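Zinc chaperone AztD (Citrobacter koseri, PDB 6CMK) carries zinc in the periplasm as a chaperone of the AztABCD transport system and hands one zinc ion directly to the solute-binding protein AztC. Local coordinates at residues V315-E318 against L322-I325; M268-G273 against F303-V308; I183-P186 against S190-P193. All coordinates share one frame; numbering follows the deposited sequence. Where two conformers were deposited one is given.

In the fold
From the N terminus, contact 3 comes first: residues 183-186 and 190-193 close a short loop between the neighbouring strands 178-183 and 195-200, on the side of the propeller that holds one high-affinity zinc site. Contact 2 spans 29 intervening residues and joins two successive blades, from strand 271-274 to strand 300-305. Contact 1 then pairs strands 312-317 and 321-326 as a hairpin in the second of those blades. The three follow in series, none nested or crossed. Contacts 1 and 2 meet where Val315 packs on Phe303 in adjacent strands, whereas contact 3 stands apart, its nearest atoms about 12 Å from contact 2 and about 17 Å from contact 1.

Contact 1 of 3, residues V315-E318 against L322-I325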
ATOM      1  N   VAL B 315      -5.021 -23.064  -7.334  0.67 15.50           N
ATOM      2  CA  VAL B 315      -4.230 -24.282  -7.185  0.67 13.98           C
ATOM      3  C   VAL B 315      -4.200 -24.989  -8.528  0.67 14.49           C
ATOM      4  O   VAL B 315      -5.242 -25.141  -9.178  0.67 15.82           O
ATOM      5  CB  VAL B 315      -4.799 -25.223  -6.110  0.67 15.04           C
ATOM      6  CG1 VAL B 315      -3.781 -26.317  -5.780  0.67 14.68           C
ATOM      7  CG2 VAL B 315      -5.204 -24.469  -4.868  0.67 18.29           C
ATOM      8  N   PHE B 316      -3.015 -25.416  -8.942  1.00 14.72           N
ATOM      9  CA  PHE B 316      -2.871 -26.247 -10.129  1.00 15.32           C
ATOM     10  C   PHE B 316      -2.647 -27.685  -9.683  1.00 16.29           C
ATOM     11  O   PHE B 316      -1.856 -27.942  -8.773  1.00 15.85           O
ATOM     12  CB  PHE B 316      -1.700 -25.780 -10.999  1.00 15.30           C
ATOM     13  CG  PHE B 316      -1.717 -26.356 -12.389  1.00 17.49           C
ATOM     14  CD1 PHE B 316      -1.065 -27.537 -12.671  1.00 23.06           C
ATOM     15  CD2 PHE B 316      -2.399 -25.713 -13.403  1.00 24.67           C
ATOM     16  CE1 PHE B 316      -1.090 -28.071 -13.946  1.00 21.79           C
ATOM     17  CE2 PHE B 316      -2.428 -26.237 -14.678  1.00 23.62           C
ATOM     18  CZ  PHE B 316      -1.773 -27.420 -14.949  1.00 18.14           C
ATOM     19  N   THR B 317      -3.351 -28.620 -10.318  1.00 16.62           N
ATOM     20  CA  THR B 317      -3.302 -30.020  -9.922  1.00 17.10           C
ATOM     21  C   THR B 317      -2.732 -30.862 -11.059  1.00 17.78           C
ATOM     22  O   THR B 317      -2.676 -30.433 -12.215  1.00 17.82           O
ATOM     23  CB  THR B 317      -4.697 -30.534  -9.507  1.00 18.51           C
ATOM     24  OG1 THR B 317      -5.697 -30.074 -10.429  1.00 19.76           O
ATOM     25  CG2 THR B 317      -5.057 -30.057  -8.099  1.00 18.63           C
ATOM     26  N   GLU B 318      -2.297 -32.073 -10.704  1.00 18.36           N
ATOM     27  CA  GLU B 318      -1.547 -32.919 -11.626  1.00 19.05           C
ATOM     28  C   GLU B 318      -2.374 -33.336 -12.835  1.00 19.57           C
ATOM     29  O   GLU B 318      -1.797 -33.704 -13.862  1.00 20.06           O
ATOM     30  CB  GLU B 318      -1.030 -34.152 -10.888  1.00 21.11           C
ATOM     31  CG  GLU B 318      -2.137 -35.062 -10.383  1.00 23.45           C
ATOM     32  CD  GLU B 318      -1.613 -36.268  -9.636  1.00 32.47           C
ATOM     33  OE1 GLU B 318      -2.310 -36.741  -8.709  1.00 28.48           O
ATOM     34  OE2 GLU B 318      -0.505 -36.741  -9.973  1.00 26.60           O
ATOM     35  N   LEU B 322      -6.483 -26.002 -13.637  1.00 16.20           N
ATOM     36  CA  LEU B 322      -6.356 -24.871 -12.733  1.00 15.47           C
ATOM     37  C   LEU B 322      -7.645 -24.774 -11.932  1.00 17.26           C
ATOM     38  O   LEU B 322      -8.735 -24.860 -12.506  1.00 17.64           O
ATOM     39  CB  LEU B 322      -6.105 -23.586 -13.522  1.00 15.14           C
ATOM     40  CG  LEU B 322      -5.875 -22.330 -12.671  1.00 17.01           C
ATOM     41  CD1 LEU B 322      -4.605 -22.446 -11.855  1.00 17.94           C
ATOM     42  CD2 LEU B 322      -5.835 -21.100 -13.548  1.00 23.48           C
ATOM     43  N   ASN B 323      -7.528 -24.638 -10.610  1.00 15.86           N
ATOM     44  CA  ASN B 323      -8.694 -24.620  -9.734  1.00 16.20           C
ATOM     45  C   ASN B 323      -8.762 -23.292  -8.994  1.00 18.05           C
ATOM     46  O   ASN B 323      -7.776 -22.854  -8.399  1.00 15.91           O
ATOM     47  CB  ASN B 323      -8.663 -25.776  -8.730  1.00 16.43           C
ATOM     48  CG  ASN B 323      -8.447 -27.116  -9.387  1.00 19.63           C
ATOM     49  OD1 ASN B 323      -9.404 -27.829  -9.674  1.00 21.46           O
ATOM     50  ND2 ASN B 323      -7.185 -27.481  -9.612  1.00 18.80           N
ATOM     51  N   GLN B 324      -9.925 -22.662  -9.045  1.00 16.39           N
ATOM     52  CA  GLN B 324     -10.175 -21.403  -8.357  1.00 17.79           C
ATOM     53  C   GLN B 324     -10.610 -21.694  -6.925  1.00 18.83           C
ATOM     54  O   GLN B 324     -11.576 -22.434  -6.703  1.00 20.47           O
ATOM     55  CB  GLN B 324     -11.251 -20.620  -9.108  1.00 16.75           C
ATOM     56  CG  GLN B 324     -11.570 -19.265  -8.519  1.00 20.24           C
ATOM     57  CD  GLN B 324     -12.762 -18.626  -9.207  1.00 26.53           C
ATOM     58  OE1 GLN B 324     -13.866 -19.173  -9.203  1.00 23.03           O
ATOM     59  NE2 GLN B 324     -12.538 -17.474  -9.816  1.00 25.27           N
ATOM     60  N   ILE B 325      -9.894 -21.130  -5.956  1.00 17.95           N
ATOM     61  CA  ILE B 325     -10.242 -21.254  -4.545  1.00 18.31           C
ATOM     62  C   ILE B 325     -10.966 -19.991  -4.106  1.00 16.41           C
ATOM     63  O   ILE B 325     -10.391 -18.897  -4.133  1.00 17.42           O
ATOM     64  CB  ILE B 325      -9.003 -21.469  -3.666  1.00 16.46           C
ATOM     65  CG1 ILE B 325      -8.190 -22.663  -4.154  1.00 21.25           C
ATOM     66  CG2 ILE B 325      -9.426 -21.630  -2.210  1.00 20.68           C
ATOM     67  CD1 ILE B 325      -8.978 -23.952  -4.220  1.00 35.19           C
TER
HETATM   68  O   HOH W   1      -9.070 -30.843 -10.608  1.00 34.45           O
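The beta hairpin of strands 312-317 and 321-326 forms the middle of a four-stranded propeller blade, and Val315 and Asn323 make an antiparallel hydrogen-bonded pair across it. Val315 N donates to Asn323 O at 3.0 Å, nearly straight and in the carbonyl plane; in return Asn323 N reaches Val315 O at 2.7 Å. The Asn323 side chain then folds back over the neighbouring strand, CG lying beside its own backbone N (chi1 -52°). Its ND2 gives a second bond to Val315 O at 3.1 Å, from above the carbonyl plane, and another to Thr317 OG1 at 3.1 Å; both acceptors lie close to the amide plane. Asn323 OD1 is held by Ser335 of the next strand and by a water, and Thr317 OG1 also bonds Asp319 in the turn. On the Asn323 side-chain face, Val315 CG2 packs on Ile325 CG1 at 3.6 Å. On the other, Phe316 and Leu322 are a non-hydrogen-bonded pair whose side chains meet at 4.2 Å between CD2 of Phe316 and CD1 of Leu322. With ND2 gripped by two acceptors and OD1 bonded too, the buried amide is fixed in rotation and its polarity satisfied, while Val315 O is shared by two donors.

Contact 2 of 3, residues M268-G273 against F303-V308; sequences MQYFIG and FVVDPV
Ile272 and Phe303 pack where two blades face each other, CG2 of Ile272 lying 3.8 Å from CE2 of Phe303 at an oblique approach to the ring. Beside it, the backbone carbon of Gly273 meets the ring edge, near its plane, with C of Gly273 also 3.8 Å from CE2 of Phe303. Phe303 CG sits between its own backbone N and carbonyl carbon (chi1 51°), which carries the ring across to strand 271-274. Ile263 also touches the Phe303 side chain, Val315 CG2 packs on its CB, and Arg300 makes a cation-pi contact with the ring.

Further along, the Tyr270 side chain stretches over to Val305. Its OH comes within 3.3 Å of Val305 CG1, and its ring carbon CZ is 4.0 Å from that same methyl, which lies oblique to the ring. Ala313 touches both Tyr270 and Ile272, and Ile263 backs Val305, so the neighbouring strands of both blades help to fill this seam. Successive blades of a beta propeller join in this way: the strands are not hydrogen-bonded partners, and Ile272 and Phe303, the nearest pair, have CA atoms 8.6 Å apart. Side chains rather than backbone bonds bridge the sheets, and the touching parts of the two segments run almost antiparallel, 175° apart.

Beyond Val305 the side chains of the two segments no longer meet. Here Asp306 OD1 accepts from Val308 N at 2.9 Å, an Asx turn, while OD2 holds Arg309 and Tyr314. Partly exposed Met268, Pro307 and Val308 at these outer ends turn to other neighbours: Met268 packs on Pro341 of a second copy of the protein in the crystal assembly, and Pro307 O bonds Ser343 of that copy.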
ATOM      1  N   MET B 268      -6.008  -9.567   1.781  1.00 20.76           N
ATOM      2  CA  MET B 268      -6.723 -10.107   2.918  1.00 14.75           C
ATOM      3  C   MET B 268      -5.719 -10.988   3.648  1.00 14.17           C
ATOM      4  O   MET B 268      -4.853 -11.584   3.007  1.00 19.40           O
ATOM      5  CB  MET B 268      -7.943 -10.890   2.400  1.00 27.43           C
ATOM      6  CG  MET B 268      -8.827 -11.596   3.392  1.00 34.85           C
ATOM      7  SD  MET B 268     -10.287 -12.166   2.471  1.00 27.80           S
ATOM      8  CE  MET B 268      -9.737 -13.733   1.812  1.00 24.01           C
ATOM      9  N   GLN B 269      -5.797 -11.043   4.981  1.00 13.39           N
ATOM     10  CA  GLN B 269      -4.832 -11.827   5.757  1.00 12.53           C
ATOM     11  C   GLN B 269      -5.299 -13.269   5.896  1.00 14.53           C
ATOM     12  O   GLN B 269      -6.298 -13.546   6.571  1.00 15.10           O
ATOM     13  CB  GLN B 269      -4.592 -11.213   7.131  1.00 13.55           C
ATOM     14  CG  GLN B 269      -3.777  -9.951   7.054  1.00 14.78           C
ATOM     15  CD  GLN B 269      -3.334  -9.470   8.419  1.00 14.89           C
ATOM     16  OE1 GLN B 269      -4.108  -8.869   9.159  1.00 14.88           O
ATOM     17  NE2 GLN B 269      -2.089  -9.770   8.772  1.00 12.77           N
ATOM     18  N   TYR B 270      -4.553 -14.189   5.277  1.00 15.13           N
ATOM     19  CA  TYR B 270      -4.776 -15.619   5.433  1.00 12.22           C
ATOM     20  C   TYR B 270      -3.542 -16.343   4.923  1.00 13.37           C
ATOM     21  O   TYR B 270      -2.714 -15.772   4.213  1.00 12.32           O
ATOM     22  CB  TYR B 270      -6.023 -16.102   4.670  1.00 13.25           C
ATOM     23  CG  TYR B 270      -5.904 -16.025   3.163  1.00 13.60           C
ATOM     24  CD1 TYR B 270      -6.293 -14.884   2.463  1.00 14.63           C
ATOM     25  CD2 TYR B 270      -5.405 -17.093   2.432  1.00 18.57           C
ATOM     26  CE1 TYR B 270      -6.191 -14.819   1.079  1.00 15.28           C
ATOM     27  CE2 TYR B 270      -5.293 -17.032   1.062  1.00 19.50           C
ATOM     28  CZ  TYR B 270      -5.693 -15.905   0.386  1.00 17.92           C
ATOM     29  OH  TYR B 270      -5.571 -15.857  -0.973  1.00 18.38           O
ATOM     30  N   PHE B 271      -3.456 -17.632   5.260  1.00 14.23           N
ATOM     31  CA  PHE B 271      -2.450 -18.506   4.694  1.00 13.49           C
ATOM     32  C   PHE B 271      -3.132 -19.713   4.078  1.00 14.45           C
ATOM     33  O   PHE B 271      -4.196 -20.142   4.527  1.00 14.25           O
ATOM     34  CB  PHE B 271      -1.436 -18.941   5.755  1.00 11.90           C
ATOM     35  CG  PHE B 271      -0.706 -17.796   6.361  1.00 14.21           C
ATOM     36  CD1 PHE B 271       0.337 -17.206   5.683  1.00 12.72           C
ATOM     37  CD2 PHE B 271      -1.091 -17.281   7.588  1.00 15.57           C
ATOM     38  CE1 PHE B 271       0.997 -16.119   6.216  1.00 13.81           C
ATOM     39  CE2 PHE B 271      -0.431 -16.200   8.133  1.00 14.32           C
ATOM     40  CZ  PHE B 271       0.613 -15.616   7.449  1.00 11.76           C
ATOM     41  N   ILE B 272      -2.526 -20.235   3.018  1.00 13.15           N
ATOM     42  CA  ILE B 272      -2.892 -21.537   2.480  1.00 12.44           C
ATOM     43  C   ILE B 272      -1.666 -22.425   2.580  1.00 13.36           C
ATOM     44  O   ILE B 272      -0.561 -22.019   2.201  1.00 14.86           O
ATOM     45  CB  ILE B 272      -3.400 -21.443   1.035  1.00 12.77           C
ATOM     46  CG1 ILE B 272      -4.674 -20.597   0.983  1.00 16.06           C
ATOM     47  CG2 ILE B 272      -3.692 -22.849   0.482  1.00 18.14           C
ATOM     48  CD1 ILE B 272      -5.171 -20.344  -0.417  1.00 20.31           C
ATOM     49  N   GLY B 273      -1.854 -23.609   3.138  1.00 14.35           N
ATOM     50  CA  GLY B 273      -0.791 -24.585   3.203  1.00 15.77           C
ATOM     51  C   GLY B 273      -1.186 -25.863   2.502  1.00 15.28           C
ATOM     52  O   GLY B 273      -2.375 -26.149   2.338  1.00 16.68           O
ATOM     53  N   PHE B 303       0.492 -23.596  -6.040  1.00 15.52           N
ATOM     54  CA  PHE B 303      -0.590 -22.671  -5.739  1.00 13.15           C
ATOM     55  C   PHE B 303      -0.041 -21.259  -5.558  1.00 12.62           C
ATOM     56  O   PHE B 303       1.148 -21.057  -5.298  1.00 14.51           O
ATOM     57  CB  PHE B 303      -1.448 -23.125  -4.531  1.00 16.49           C
ATOM     58  CG  PHE B 303      -0.696 -23.499  -3.251  1.00 13.42           C
ATOM     59  CD1 PHE B 303       0.614 -23.128  -2.996  1.00 16.36           C
ATOM     60  CD2 PHE B 303      -1.365 -24.259  -2.295  1.00 13.50           C
ATOM     61  CE1 PHE B 303       1.233 -23.496  -1.801  1.00 18.80           C
ATOM     62  CE2 PHE B 303      -0.761 -24.633  -1.113  1.00 17.35           C
ATOM     63  CZ  PHE B 303       0.540 -24.250  -0.861  1.00 18.48           C
ATOM     64  N   VAL B 304      -0.927 -20.279  -5.775  1.00 13.27           N
ATOM     65  CA  VAL B 304      -0.607 -18.861  -5.602  1.00 11.78           C
ATOM     66  C   VAL B 304      -1.881 -18.138  -5.202  1.00 11.48           C
ATOM     67  O   VAL B 304      -2.993 -18.600  -5.473  1.00 13.99           O
ATOM     68  CB  VAL B 304      -0.035 -18.181  -6.876  1.00 17.38           C
ATOM     69  CG1 VAL B 304       1.210 -18.886  -7.415  1.00 31.50           C
ATOM     70  CG2 VAL B 304      -1.107 -18.067  -7.975  1.00 14.09           C
ATOM     71  N   VAL B 305      -1.720 -16.964  -4.576  1.00 13.00           N
ATOM     72  CA  VAL B 305      -2.873 -16.132  -4.264  1.00 12.68           C
ATOM     73  C   VAL B 305      -3.104 -15.150  -5.409  1.00 15.10           C
ATOM     74  O   VAL B 305      -2.221 -14.864  -6.221  1.00 13.02           O
ATOM     75  CB  VAL B 305      -2.722 -15.383  -2.913  1.00 13.93           C
ATOM     76  CG1 VAL B 305      -2.389 -16.362  -1.786  1.00 15.17           C
ATOM     77  CG2 VAL B 305      -1.684 -14.259  -2.999  1.00 14.32           C
ATOM     78  N   ASP B 306      -4.324 -14.637  -5.489  1.00 13.25           N
ATOM     79  CA  ASP B 306      -4.622 -13.562  -6.421  1.00 11.45           C
ATOM     80  C   ASP B 306      -4.404 -12.250  -5.679  1.00 12.52           C
ATOM     81  O   ASP B 306      -5.131 -11.972  -4.714  1.00 15.39           O
ATOM     82  CB  ASP B 306      -6.047 -13.661  -6.939  1.00 12.95           C
ATOM     83  CG  ASP B 306      -6.316 -12.721  -8.116  1.00 16.26           C
ATOM     84  OD1 ASP B 306      -5.878 -11.547  -8.075  1.00 16.03           O
ATOM     85  OD2 ASP B 306      -6.987 -13.155  -9.077  1.00 14.33           O
ATOM     86  N   PRO B 307      -3.399 -11.453  -6.048  1.00 14.54           N
ATOM     87  CA  PRO B 307      -3.129 -10.211  -5.309  1.00 16.78           C
ATOM     88  C   PRO B 307      -4.123  -9.110  -5.594  1.00 17.74           C
ATOM     89  O   PRO B 307      -4.255  -8.189  -4.776  1.00 16.63           O
ATOM     90  CB  PRO B 307      -1.727  -9.820  -5.793  1.00 18.54           C
ATOM     91  CG  PRO B 307      -1.620 -10.413  -7.159  1.00 22.79           C
ATOM     92  CD  PRO B 307      -2.436 -11.672  -7.141  1.00 20.45           C
ATOM     93  N   VAL B 308      -4.822  -9.179  -6.721  1.00 13.51           N
ATOM     94  CA  VAL B 308      -5.770  -8.150  -7.134  1.00 14.34           C
ATOM     95  C   VAL B 308      -7.173  -8.452  -6.620  1.00 16.87           C
ATOM     96  O   VAL B 308      -7.859  -7.568  -6.098  1.00 18.12           O
ATOM     97  CB  VAL B 308      -5.740  -8.020  -8.674  1.00 13.06           C
ATOM     98  CG1 VAL B 308      -6.781  -7.011  -9.154  1.00 22.24           C
ATOM     99  CG2 VAL B 308      -4.363  -7.615  -9.158  1.00 14.96           C
TER

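Contact 3 of 3, residues I183-P186 against S190-P193; sequences IPNP and SKRP
Asn185 and Lys191 touch across a short loop, Asn185 ND2 lying 3.9 Å from Lys191 CB, with the two side chains crossing at a slant. CB of Asn185 also rests against the Arg192 carbonyl, 3.7 Å from its O. Deeper in, Ile183 O lies close to the Pro193 ring, 3.0 Å from its CB.

Two waters supply the polar links between the segments. One accepts from Asn185 N at 2.9 Å and donates to Lys191 O; the other accepts from Asn185 ND2 at 3.0 Å and donates to Arg192 O at 2.6 Å. With CG of Asn185 anti to the backbone N (chi1 -180°), ND2 is carried toward the second water. OD1 of the same amide takes the backbone N-H groups of Asp187 and Asp188, which fixes the side chain within the turn.

Farther out, backbone bonds from Ile183 to Val194 and Gly195 bring the loop into the pairing of strands 178-183 and 195-200, and Pro193 bonds Leu215. In the conformer given, the Arg192 side chain leads away from Asn185 and touches His216, a ligand of a high-affinity zinc site. Asn185 is thus the hub of the loop: its carboxamide oxygen holds the turn, while its backbone and side-chain nitrogens are tied through water to the successive carbonyls of Lys191 and Arg192.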
ATOM      1  N   ILE B 183      16.033 -23.154  13.926  1.00 18.45           N
ATOM      2  CA  ILE B 183      16.989 -23.756  14.853  1.00 19.36           C
ATOM      3  C   ILE B 183      17.393 -25.109  14.281  1.00 24.72           C
ATOM      4  O   ILE B 183      16.515 -25.941  14.029  1.00 23.64           O
ATOM      5  CB  ILE B 183      16.369 -23.919  16.249  1.00 22.30           C
ATOM      6  CG1 ILE B 183      15.972 -22.549  16.824  1.00 21.60           C
ATOM      7  CG2 ILE B 183      17.313 -24.671  17.180  1.00 22.61           C
ATOM      8  CD1 ILE B 183      15.010 -22.655  17.987  1.00 27.76           C
ATOM      9  N   PRO B 184      18.679 -25.385  14.060  1.00 20.55           N
ATOM     10  CA  PRO B 184      19.044 -26.696  13.510  1.00 21.75           C
ATOM     11  C   PRO B 184      18.771 -27.798  14.519  1.00 25.89           C
ATOM     12  O   PRO B 184      18.838 -27.595  15.735  1.00 25.38           O
ATOM     13  CB  PRO B 184      20.546 -26.564  13.229  1.00 26.38           C
ATOM     14  CG  PRO B 184      21.014 -25.517  14.211  1.00 21.71           C
ATOM     15  CD  PRO B 184      19.863 -24.546  14.328  1.00 21.62           C
ATOM     16  N   ASN B 185      18.468 -28.978  13.998  1.00 25.90           N
ATOM     17  CA  ASN B 185      18.321 -30.151  14.840  1.00 28.98           C
ATOM     18  C   ASN B 185      19.645 -30.411  15.545  1.00 29.42           C
ATOM     19  O   ASN B 185      20.672 -30.565  14.869  1.00 27.23           O
ATOM     20  CB  ASN B 185      17.905 -31.353  14.000  1.00 26.84           C
ATOM     21  CG  ASN B 185      17.725 -32.612  14.827  1.00 30.20           C
ATOM     22  OD1 ASN B 185      18.600 -33.002  15.593  1.00 31.98           O
ATOM     23  ND2 ASN B 185      16.571 -33.252  14.673  1.00 30.27           N
ATOM     24  N   PRO B 186      19.679 -30.437  16.880  1.00 27.31           N
ATOM     25  CA  PRO B 186      20.971 -30.467  17.583  1.00 30.98           C
ATOM     26  C   PRO B 186      21.693 -31.797  17.499  1.00 41.49           C
ATOM     27  O   PRO B 186      22.876 -31.853  17.861  1.00 40.66           O
ATOM     28  CB  PRO B 186      20.588 -30.134  19.030  1.00 28.75           C
ATOM     29  CG  PRO B 186      19.157 -30.525  19.148  1.00 39.78           C
ATOM     30  CD  PRO B 186      18.550 -30.219  17.802  1.00 33.54           C
ATOM     31  N   SER B 190      21.266 -32.245   9.405  1.00 32.86           N
ATOM     32  CA  SER B 190      20.695 -32.556   8.101  1.00 29.87           C
ATOM     33  C   SER B 190      19.208 -32.859   8.172  1.00 31.07           C
ATOM     34  O   SER B 190      18.554 -32.916   7.127  1.00 31.93           O
ATOM     35  CB  SER B 190      21.423 -33.750   7.479  1.00 34.82           C
ATOM     36  OG  SER B 190      21.157 -34.933   8.214  1.00 39.61           O
ATOM     37  N   LYS B 191      18.671 -33.079   9.368  1.00 33.90           N
ATOM     38  CA  LYS B 191      17.238 -33.218   9.546  1.00 30.95           C
ATOM     39  C   LYS B 191      16.577 -31.849   9.477  1.00 29.79           C
ATOM     40  O   LYS B 191      17.237 -30.808   9.434  1.00 25.69           O
ATOM     41  CB  LYS B 191      16.930 -33.890  10.880  1.00 33.95           C
ATOM     42  CG  LYS B 191      17.535 -35.275  10.996  1.00 44.55           C
ATOM     43  CD  LYS B 191      16.644 -36.203  11.799  1.00 59.80           C
ATOM     44  CE  LYS B 191      17.039 -37.652  11.592  1.00 77.45           C
ATOM     45  NZ  LYS B 191      17.549 -38.267  12.842  1.00 85.20           N
ATOM     46  N   ARG B 192      15.247 -31.850   9.458  0.57 25.97           N
ATOM     47  CA  ARG B 192      14.538 -30.584   9.453  0.57 26.45           C
ATOM     48  C   ARG B 192      14.827 -29.834  10.752  0.57 22.26           C
ATOM     49  O   ARG B 192      15.152 -30.439  11.777  0.57 25.26           O
ATOM     50  CB  ARG B 192      13.035 -30.801   9.272  0.57 29.22           C
ATOM     51  CG  ARG B 192      12.618 -30.956   7.810  0.57 29.72           C
ATOM     52  CD  ARG B 192      11.112 -31.163   7.619  0.57 35.22           C
ATOM     53  NE  ARG B 192      10.749 -31.120   6.202  0.57 37.21           N
ATOM     54  CZ  ARG B 192       9.511 -31.224   5.726  0.57 32.83           C
ATOM     55  NH1 ARG B 192       8.486 -31.384   6.546  0.57 25.21           N
ATOM     56  NH2 ARG B 192       9.299 -31.170   4.419  0.57 45.55           N
ATOM     57  N   PRO B 193      14.745 -28.509  10.727  1.00 22.70           N
ATOM     58  CA  PRO B 193      14.938 -27.739  11.960  1.00 19.86           C
ATOM     59  C   PRO B 193      13.824 -28.024  12.958  1.00 24.16           C
ATOM     60  O   PRO B 193      12.769 -28.568  12.628  1.00 23.61           O
ATOM     61  CB  PRO B 193      14.939 -26.282  11.483  1.00 21.65           C
ATOM     62  CG  PRO B 193      14.333 -26.303  10.113  1.00 22.87           C
ATOM     63  CD  PRO B 193      14.602 -27.652   9.539  1.00 26.68           C
TER
HETATM   64  O   HOH W   2      18.497 -29.075  11.071  1.00 25.95           O
HETATM   65  O   HOH W   3      14.168 -32.542  13.010  1.00 30.66           O